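PDB 5HU4: cysteine protease from Listeria monocytogenes, which cleaves the C-terminal sorting signal of surface proteins and, through a thioester intermediate, attaches them covalently to the cell wall. Local coordinates for residues G49-M52 and R53-M57; T110-P114 and T115-K119. All blocks are in the same frame, centred on the assembly; numbering follows the deposited sequence.

Contact 1 is a loop that supplies H50, the proton donor/acceptor, and contact 2 is the end of strand 105-111, which supplies C111, the residue that forms the acyl-thioester intermediate, with the loop after it; together they form part of the sortase active site. Their centres are about 10 Å apart, and the nearest side-chain atoms of H50 and C111 are about 5 Å apart. The two contacts are tied together before they diverge: T110 OG1 of contact 2 lies 2.7 Å from G49 O, and H51 ND1 of contact 1 lies 2.8 Å from C111 O, both probable hydrogen bonds. H51 thus bridges the two, since its other ring nitrogen is engaged within contact 1. Farther out, P114 CB packs against M52 O at 3.5 Å.

Contact 1: residues G49-M52 and R53-M57; sequences GHHM and RDESM
The imidazole of H51 meets the carboxylate of E55 at its edge: OE1 lies in the ring plane and takes a hydrogen bond from NE2 at 2.6 Å, with an N-H...O angle of 164°. The two planes are 58° apart, and NE2 approaches OE1 on the syn side, out of the carboxylate plane. A bend at chi2 of E55 (-65°) folds the acid back from a CB that points away. Its other oxygen, OE2, forms a salt bridge with R53 NH1 at 3.1 Å, the carboxylate lying at the guanidinium edge. This second partner probably helps to fix the acid's rotation, and the negative charge would be expected to polarise the imidazole.

Well away from this polar pair, M52 and M57 make the apolar contact, M52 SD reaching M57 CE at 3.6 Å. A type I turn from D54 to M57, closed by M57 N to D54 O at 3.0 Å, brings M57 back to M52. Inside the bend, a water accepts from M52 N at 2.7 Å and lies within donating distance of D54 O and M57 O.

The stretch belongs to the loop between strands 44-48 and 70-74 and carries H50, the active-site proton donor/acceptor, next to H51; G49 pairs through its backbone with I109 of strand 105-111, while E55 packs against P114 in the loop beyond that strand.

Contact 2: residues T110-P114 and T115-K119; sequences TCDKP and TETTK
D112 reaches across the loop to T117 and K119, and its side chain can be followed outward. CB is 4.1 Å from K119 O; CG then comes alongside K119 CB, the two side chains pointing the same way. At the tip, OD1 accepts a hydrogen bond from T117 OG1 at 2.9 Å through its syn lone pair. The same oxygen is also close to K119 CB, at 3.5 Å, whereas OD2 comes only to 3.9 Å of that carbon. With chi1 at 74°, CG sits between the backbone N and the carbonyl carbon, and the acid is swung toward the other limb.

T117 OG1 works in both directions. It donates to D112 and accepts from K119 N at 3.0 Å, with an N-H...O angle of 161°, which defines an ST turn. The hydroxyl is placed for both by chi1 of 177°, opposite the backbone N, while the methyl CG2 is left to pack on C111 CB at 3.8 Å. The backbones are also joined by a weak hydrogen bond from D112 N to K119 O, 3.4 Å long. Farther along, K113 crosses T117 at about a right angle, its CD 4.1 Å from T117 CB.

These contacts close the loop that leads from strand 105-111 to strand 119-132, antiparallel neighbours in the sheet. In the sortase fold this is the loop following the catalytic cysteine: C111 ends strand 105-111, and the T117 methyl thus packs on a residue of the active site itself.

Contact 1: residues G49-M52 and R53-M57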
loop_
_atom_site.group_PDB
_atom_site.type_symbol
_atom_site.label_atom_id
_atom_site.label_comp_id
_atom_site.label_asym_id
_atom_site.label_seq_id
_atom_site.Cartn_x
_atom_site.Cartn_y
_atom_site.Cartn_z
ATOM N N GLY A 49 -4.712 4.604 -1.971
ATOM C CA GLY A 49 -4.443 5.754 -1.129
ATOM C C GLY A 49 -4.515 7.024 -1.950
ATOM O O GLY A 49 -3.934 7.103 -3.031
ATOM N N HIS A 50 -5.231 8.018 -1.440
ATOM C CA HIS A 50 -5.462 9.246 -2.191
ATOM C C HIS A 50 -4.176 10.033 -2.420
ATOM O O HIS A 50 -3.250 9.989 -1.609
ATOM C CB HIS A 50 -6.483 10.127 -1.469
ATOM C CG HIS A 50 -7.169 11.114 -2.368
ATOM N ND1 HIS A 50 -8.031 10.732 -3.365
ATOM C CD2 HIS A 50 -7.103 12.467 -2.411
ATOM C CE1 HIS A 50 -8.480 11.814 -3.992
ATOM N NE2 HIS A 50 -7.932 12.871 -3.432
ATOM N N HIS A 51 -4.130 10.743 -3.541
ATOM C CA HIS A 51 -3.031 11.648 -3.841
ATOM C C HIS A 51 -3.509 13.077 -3.626
ATOM O O HIS A 51 -4.218 13.636 -4.463
ATOM C CB HIS A 51 -2.536 11.443 -5.276
ATOM C CG HIS A 51 -1.305 12.226 -5.617
ATOM N ND1 HIS A 51 -0.616 12.048 -6.797
ATOM C CD2 HIS A 51 -0.638 13.188 -4.934
ATOM C CE1 HIS A 51 0.420 12.868 -6.829
ATOM N NE2 HIS A 51 0.429 13.571 -5.711
ATOM N N MET A 52 -3.128 13.662 -2.495
ATOM C CA MET A 52 -3.574 15.004 -2.142
ATOM C C MET A 52 -2.631 16.064 -2.697
ATOM O O MET A 52 -1.534 15.747 -3.156
ATOM C CB MET A 52 -3.689 15.142 -0.622
ATOM C CG MET A 52 -4.696 14.193 0.005
ATOM S SD MET A 52 -4.919 14.487 1.767
ATOM C CE MET A 52 -5.694 16.101 1.746
ATOM N N ARG A 53 -3.068 17.321 -2.659
ATOM C CA ARG A 53 -2.242 18.431 -3.124
ATOM C C ARG A 53 -0.958 18.493 -2.307
ATOM O O ARG A 53 0.123 18.736 -2.844
ATOM C CB ARG A 53 -3.000 19.756 -3.033
ATOM C CG ARG A 53 -2.271 20.917 -3.687
ATOM C CD ARG A 53 -2.047 20.649 -5.167
ATOM N NE ARG A 53 -0.978 21.475 -5.722
ATOM C CZ ARG A 53 0.293 21.093 -5.804
ATOM N NH1 ARG A 53 0.658 19.893 -5.368
ATOM N NH2 ARG A 53 1.200 21.910 -6.323
ATOM N N ASP A 54 -1.088 18.269 -1.004
ATOM C CA ASP A 54 0.071 18.081 -0.147
ATOM C C ASP A 54 0.696 16.736 -0.501
ATOM O O ASP A 54 0.198 15.685 -0.099
ATOM C CB ASP A 54 -0.324 18.142 1.330
ATOM C CG ASP A 54 0.868 18.039 2.266
ATOM O OD1 ASP A 54 2.019 18.028 1.780
ATOM O OD2 ASP A 54 0.654 17.975 3.496
ATOM N N GLU A 55 1.787 16.783 -1.259
ATOM C CA GLU A 55 2.402 15.583 -1.822
ATOM C C GLU A 55 2.952 14.628 -0.765
ATOM O O GLU A 55 3.306 13.492 -1.077
ATOM C CB GLU A 55 3.524 15.977 -2.786
ATOM C CG GLU A 55 3.094 16.941 -3.881
ATOM C CD GLU A 55 2.080 16.333 -4.829
ATOM O OE1 GLU A 55 2.402 15.312 -5.472
ATOM O OE2 GLU A 55 0.959 16.875 -4.933
ATOM N N SER A 56 3.022 15.087 0.480
ATOM C CA SER A 56 3.562 14.276 1.566
ATOM C C SER A 56 2.493 13.409 2.225
ATOM O O SER A 56 2.802 12.533 3.032
ATOM C CB SER A 56 4.223 15.170 2.618
ATOM O OG SER A 56 3.288 16.081 3.171
ATOM N N MET A 57 1.235 13.654 1.872
ATOM C CA MET A 57 0.114 12.966 2.506
ATOM C C MET A 57 -0.230 11.639 1.838
ATOM O O MET A 57 -0.141 11.504 0.616
ATOM C CB MET A 57 -1.123 13.868 2.508
ATOM C CG MET A 57 -0.918 15.197 3.205
ATOM S SD MET A 57 -1.326 15.151 4.959
ATOM C CE MET A 57 -3.100 14.920 4.884
HETATM O O HOH W 1 -0.623 13.273 -1.497
#

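Contact 2: residues T110-P114 and T115-K119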
loop_
_atom_site.group_PDB
_atom_site.type_symbol
_atom_site.label_atom_id
_atom_site.label_comp_id
_atom_site.label_asym_id
_atom_site.label_seq_id
_atom_site.Cartn_x
_atom_site.Cartn_y
_atom_site.Cartn_z
ATOM N N THR A 110 -2.504 4.793 -6.541
ATOM C CA THR A 110 -2.847 6.184 -6.274
ATOM C C THR A 110 -3.010 6.952 -7.580
ATOM O O THR A 110 -2.546 6.510 -8.632
ATOM C CB THR A 110 -1.782 6.878 -5.402
ATOM O OG1 THR A 110 -2.307 8.108 -4.886
ATOM C CG2 THR A 110 -0.520 7.160 -6.207
ATOM N N CYS A 111 -3.680 8.097 -7.512
ATOM C CA CYS A 111 -3.825 8.959 -8.678
ATOM C C CYS A 111 -2.470 9.557 -9.037
ATOM O O CYS A 111 -1.644 9.800 -8.157
ATOM C CB CYS A 111 -4.850 10.063 -8.414
ATOM S SG CYS A 111 -6.435 9.475 -7.771
ATOM N N ASP A 112 -2.237 9.786 -10.325
ATOM C CA ASP A 112 -0.955 10.324 -10.764
ATOM C C ASP A 112 -0.893 11.834 -10.545
ATOM O O ASP A 112 0.166 12.447 -10.683
ATOM C CB ASP A 112 -0.700 9.985 -12.236
ATOM C CG ASP A 112 -1.550 10.805 -13.184
ATOM O OD1 ASP A 112 -2.760 10.963 -12.920
ATOM O OD2 ASP A 112 -1.007 11.292 -14.198
ATOM N N LYS A 113 -2.038 12.427 -10.210
ATOM C CA LYS A 113 -2.122 13.854 -9.906
ATOM C C LYS A 113 -3.026 14.091 -8.697
ATOM O O LYS A 113 -3.870 13.253 -8.379
ATOM C CB LYS A 113 -2.653 14.646 -11.110
ATOM C CG LYS A 113 -2.201 14.143 -12.470
ATOM C CD LYS A 113 -2.903 14.883 -13.598
ATOM C CE LYS A 113 -2.022 15.987 -14.160
ATOM N NZ LYS A 113 -0.686 15.471 -14.567
ATOM N N PRO A 114 -2.846 15.231 -8.009
ATOM C CA PRO A 114 -3.774 15.608 -6.938
ATOM C C PRO A 114 -5.087 16.172 -7.478
ATOM O O PRO A 114 -6.071 16.260 -6.743
ATOM C CB PRO A 114 -3.000 16.675 -6.163
ATOM C CG PRO A 114 -2.078 17.264 -7.167
ATOM C CD PRO A 114 -1.681 16.133 -8.071
ATOM N N THR A 115 -5.093 16.555 -8.751
ATOM C CA THR A 115 -6.310 17.029 -9.400
ATOM C C THR A 115 -7.072 15.851 -9.995
ATOM O O THR A 115 -6.642 14.704 -9.870
ATOM C CB THR A 115 -6.007 18.056 -10.505
ATOM O OG1 THR A 115 -4.888 17.611 -11.281
ATOM C CG2 THR A 115 -5.676 19.409 -9.894
ATOM N N GLU A 116 -8.203 16.133 -10.636
ATOM C CA GLU A 116 -9.011 15.080 -11.236
ATOM C C GLU A 116 -8.270 14.435 -12.398
ATOM O O GLU A 116 -7.722 15.124 -13.262
ATOM C CB GLU A 116 -10.364 15.623 -11.705
ATOM C CG GLU A 116 -11.565 15.088 -10.921
ATOM C CD GLU A 116 -11.497 13.590 -10.656
ATOM O OE1 GLU A 116 -11.078 12.830 -11.559
ATOM O OE2 GLU A 116 -11.856 13.171 -9.534
ATOM N N THR A 117 -8.252 13.107 -12.406
ATOM C CA THR A 117 -7.511 12.368 -13.414
ATOM C C THR A 117 -8.063 10.963 -13.607
ATOM O O THR A 117 -8.589 10.354 -12.674
ATOM C CB THR A 117 -6.017 12.277 -13.049
ATOM O OG1 THR A 117 -5.330 11.493 -14.033
ATOM C CG2 THR A 117 -5.840 11.642 -11.676
ATOM N N THR A 118 -7.942 10.454 -14.827
ATOM C CA THR A 118 -8.367 9.099 -15.144
ATOM C C THR A 118 -7.171 8.156 -15.118
ATOM O O THR A 118 -7.290 6.978 -15.448
ATOM C CB THR A 118 -9.043 9.021 -16.523
ATOM O OG1 THR A 118 -8.116 9.434 -17.535
ATOM C CG2 THR A 118 -10.266 9.923 -16.564
ATOM N N LYS A 119 -6.017 8.686 -14.728
ATOM C CA LYS A 119 -4.787 7.908 -14.720
ATOM C C LYS A 119 -4.344 7.563 -13.301
ATOM O O LYS A 119 -4.493 8.363 -12.377
ATOM C CB LYS A 119 -3.677 8.667 -15.454
ATOM C CG LYS A 119 -3.900 8.796 -16.959
ATOM C CD LYS A 119 -4.711 7.623 -17.506
ATOM C CE LYS A 119 -4.880 7.708 -19.016
ATOM N NZ LYS A 119 -3.582 7.611 -19.743
#